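Local coordinates for protein vinylacetyl-CoA Delta-isomerase (Nitrosopumilus maritimus SCM1, PDB 6VJR) that probably dehydrates 4-hydroxybutyryl-CoA and isomerises vinylacetyl-CoA, as an oxygen-tolerant enzyme carrying FAD and an iron-sulfur cluster, at residues 465-470 / 489-494. Residues are numbered along the deposited sequence; the frame is centred on the assembly and turned at random.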
loop_
_atom_site.group_PDB
_atom_site.type_symbol
_atom_site.label_atom_id
_atom_site.label_comp_id
_atom_site.label_asym_id
_atom_site.label_seq_id
_atom_site.Cartn_x
_atom_site.Cartn_y
_atom_site.Cartn_z
ATOM N N GLY A 465 -15.968 0.352 -22.447
ATOM C CA GLY A 465 -17.315 0.363 -22.971
ATOM C C GLY A 465 -18.043 -0.965 -22.738
ATOM O O GLY A 465 -19.229 -0.961 -22.427
ATOM N N TYR A 466 -17.330 -2.096 -22.965
ATOM C CA TYR A 466 -17.870 -3.401 -22.669
ATOM C C TYR A 466 -18.298 -3.490 -21.212
ATOM O O TYR A 466 -19.389 -3.956 -20.900
ATOM C CB TYR A 466 -16.828 -4.464 -23.039
ATOM C CG TYR A 466 -17.122 -5.934 -22.769
ATOM C CD1 TYR A 466 -17.040 -6.470 -21.490
ATOM C CD2 TYR A 466 -17.288 -6.830 -23.805
ATOM C CE1 TYR A 466 -17.224 -7.815 -21.229
ATOM C CE2 TYR A 466 -17.445 -8.191 -23.557
ATOM C CZ TYR A 466 -17.437 -8.680 -22.260
ATOM O OH TYR A 466 -17.567 -10.029 -21.941
ATOM N N LYS A 467 -17.420 -3.028 -20.329
ATOM C CA LYS A 467 -17.684 -3.096 -18.894
ATOM C C LYS A 467 -18.847 -2.193 -18.451
ATOM O O LYS A 467 -19.672 -2.593 -17.628
ATOM C CB LYS A 467 -16.405 -2.792 -18.104
ATOM C CG LYS A 467 -15.310 -3.847 -18.295
ATOM C CD LYS A 467 -13.996 -3.542 -17.592
ATOM C CE LYS A 467 -13.029 -4.676 -17.875
ATOM N NZ LYS A 467 -11.754 -4.424 -17.267
ATOM N N LYS A 468 -18.947 -1.002 -19.048
ATOM C CA LYS A 468 -20.084 -0.125 -18.803
ATOM C C LYS A 468 -21.394 -0.849 -19.122
ATOM O O LYS A 468 -22.358 -0.768 -18.374
ATOM C CB LYS A 468 -20.007 1.172 -19.612
ATOM C CG LYS A 468 -18.896 2.089 -19.145
ATOM C CD LYS A 468 -18.643 3.257 -20.073
ATOM C CE LYS A 468 -19.699 4.256 -20.022
ATOM N NZ LYS A 468 -19.493 5.327 -20.987
ATOM N N ASN A 469 -21.388 -1.617 -20.224
ATOM C CA ASN A 469 -22.592 -2.329 -20.616
ATOM C C ASN A 469 -22.919 -3.457 -19.644
ATOM O O ASN A 469 -24.096 -3.726 -19.374
ATOM C CB ASN A 469 -22.496 -2.794 -22.057
ATOM C CG ASN A 469 -22.604 -1.616 -23.011
ATOM O OD1 ASN A 469 -22.966 -0.500 -22.639
ATOM N ND2 ASN A 469 -22.299 -1.825 -24.266
ATOM N N LEU A 470 -21.901 -4.131 -19.093
ATOM C CA LEU A 470 -22.149 -5.125 -18.052
ATOM C C LEU A 470 -22.895 -4.496 -16.881
ATOM O O LEU A 470 -23.795 -5.124 -16.324
ATOM C CB LEU A 470 -20.854 -5.722 -17.519
ATOM C CG LEU A 470 -19.989 -6.517 -18.498
ATOM C CD1 LEU A 470 -18.717 -6.905 -17.755
ATOM C CD2 LEU A 470 -20.658 -7.706 -19.087
ATOM N N GLU A 489 -9.809 -7.137 -28.042
ATOM C CA GLU A 489 -9.037 -8.361 -28.200
ATOM C C GLU A 489 -8.843 -9.087 -26.876
ATOM O O GLU A 489 -8.826 -10.300 -26.845
ATOM C CB GLU A 489 -7.714 -8.068 -28.902
ATOM C CG GLU A 489 -7.914 -7.647 -30.356
ATOM C CD GLU A 489 -8.956 -8.458 -31.135
ATOM O OE1 GLU A 489 -10.056 -7.890 -31.465
ATOM O OE2 GLU A 489 -8.698 -9.669 -31.394
ATOM N N TYR A 490 -8.792 -8.371 -25.747
ATOM C CA TYR A 490 -8.394 -9.048 -24.506
ATOM C C TYR A 490 -9.456 -10.064 -24.092
ATOM O O TYR A 490 -9.138 -11.215 -23.732
ATOM C CB TYR A 490 -8.111 -8.083 -23.354
ATOM C CG TYR A 490 -7.699 -8.775 -22.047
ATOM C CD1 TYR A 490 -6.664 -9.697 -21.972
ATOM C CD2 TYR A 490 -8.359 -8.511 -20.855
ATOM C CE1 TYR A 490 -6.317 -10.326 -20.775
ATOM C CE2 TYR A 490 -8.008 -9.124 -19.654
ATOM C CZ TYR A 490 -6.955 -10.016 -19.598
ATOM O OH TYR A 490 -6.559 -10.675 -18.444
ATOM N N PHE A 491 -10.734 -9.633 -24.047
ATOM C CA PHE A 491 -11.797 -10.557 -23.662
ATOM C C PHE A 491 -11.990 -11.683 -24.674
ATOM O O PHE A 491 -12.420 -12.788 -24.292
ATOM C CB PHE A 491 -13.092 -9.869 -23.251
ATOM C CG PHE A 491 -13.037 -9.252 -21.870
ATOM C CD1 PHE A 491 -12.320 -9.829 -20.845
ATOM C CD2 PHE A 491 -13.714 -8.078 -21.597
ATOM C CE1 PHE A 491 -12.282 -9.230 -19.575
ATOM C CE2 PHE A 491 -13.681 -7.517 -20.318
ATOM C CZ PHE A 491 -12.926 -8.072 -19.336
ATOM N N LYS A 492 -11.611 -11.453 -25.926
ATOM C CA LYS A 492 -11.580 -12.560 -26.873
ATOM C C LYS A 492 -10.580 -13.628 -26.449
ATOM O O LYS A 492 -10.870 -14.791 -26.599
ATOM C CB LYS A 492 -11.340 -12.054 -28.287
ATOM C CG LYS A 492 -12.514 -11.272 -28.809
ATOM C CD LYS A 492 -12.224 -10.731 -30.196
ATOM C CE LYS A 492 -13.239 -9.781 -30.678
ATOM N NZ LYS A 492 -12.680 -9.173 -31.886
ATOM N N ARG A 493 -9.413 -13.236 -25.940
ATOM C CA ARG A 493 -8.435 -14.193 -25.445
ATOM C C ARG A 493 -8.924 -14.832 -24.137
ATOM O O ARG A 493 -8.811 -16.064 -23.914
ATOM C CB ARG A 493 -7.059 -13.530 -25.313
ATOM C CG ARG A 493 -6.400 -13.037 -26.596
ATOM C CD ARG A 493 -4.958 -12.632 -26.337
ATOM N NE ARG A 493 -4.777 -11.477 -25.440
ATOM C CZ ARG A 493 -4.771 -10.177 -25.780
ATOM N NH1 ARG A 493 -5.015 -9.821 -27.034
ATOM N NH2 ARG A 493 -4.473 -9.236 -24.879
ATOM N N VAL A 494 -9.454 -14.004 -23.246
ATOM C CA VAL A 494 -9.857 -14.495 -21.937
ATOM C C VAL A 494 -10.917 -15.588 -22.057
ATOM O O VAL A 494 -10.837 -16.616 -21.373
ATOM C CB VAL A 494 -10.344 -13.335 -21.043
ATOM C CG1 VAL A 494 -11.118 -13.832 -19.819
ATOM C CG2 VAL A 494 -9.186 -12.447 -20.623
#
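Tyr466 OH is hydrogen-bonded to Gln92 OE1 of the second subunit, and the ring that carries this hydroxyl rests against Phe491, so it belongs to the subunit interface as well as to this contact. The tyrosine ring swings away from its own backbone N (chi1 177°), which carries it out from the helix to Phe491, whose CD2 sits over one face, toward the rim, and 3.5 Å from Tyr466 CE1. The planes are inclined at 42° with centroids 4.9 Å apart, an oblique aromatic pair. Both segments are helical, yet the backbones stay well separated, Tyr466 CA and Phe491 CA being 9.4 Å apart, so side chains alone bridge the gap.

Helix 464-475, in the C-terminal region of the 4-hydroxyphenylacetate 3-hydroxylase family (acyl-CoA dehydrogenase clan), and the short helix 489-494 form a C-terminal arm, away from the flavin and cluster sites and packed against a second subunit. Glu486, on the return between them, accepts hydrogen bonds from Gly465 N through OE1 and from Tyr466 N through OE2, while Gln463 OE1 accepts one from Phe491 N. With only an alanine at Tyr466, Gln92 of the second subunit would probably lose its hydroxyl partner, and Phe491 CD2 and CE2 the ring they rest on.

The Lys467 chain, fully extended beyond CG, crosses the phenylalanine side chain at about a right angle. Its NZ is weakly hydrogen-bonded to Met462 O and, over a long distance, weakly paired with Asp301 of the second subunit. Lys467 CE meets the ring edge near the ring plane, 3.7 Å from Phe491 CZ.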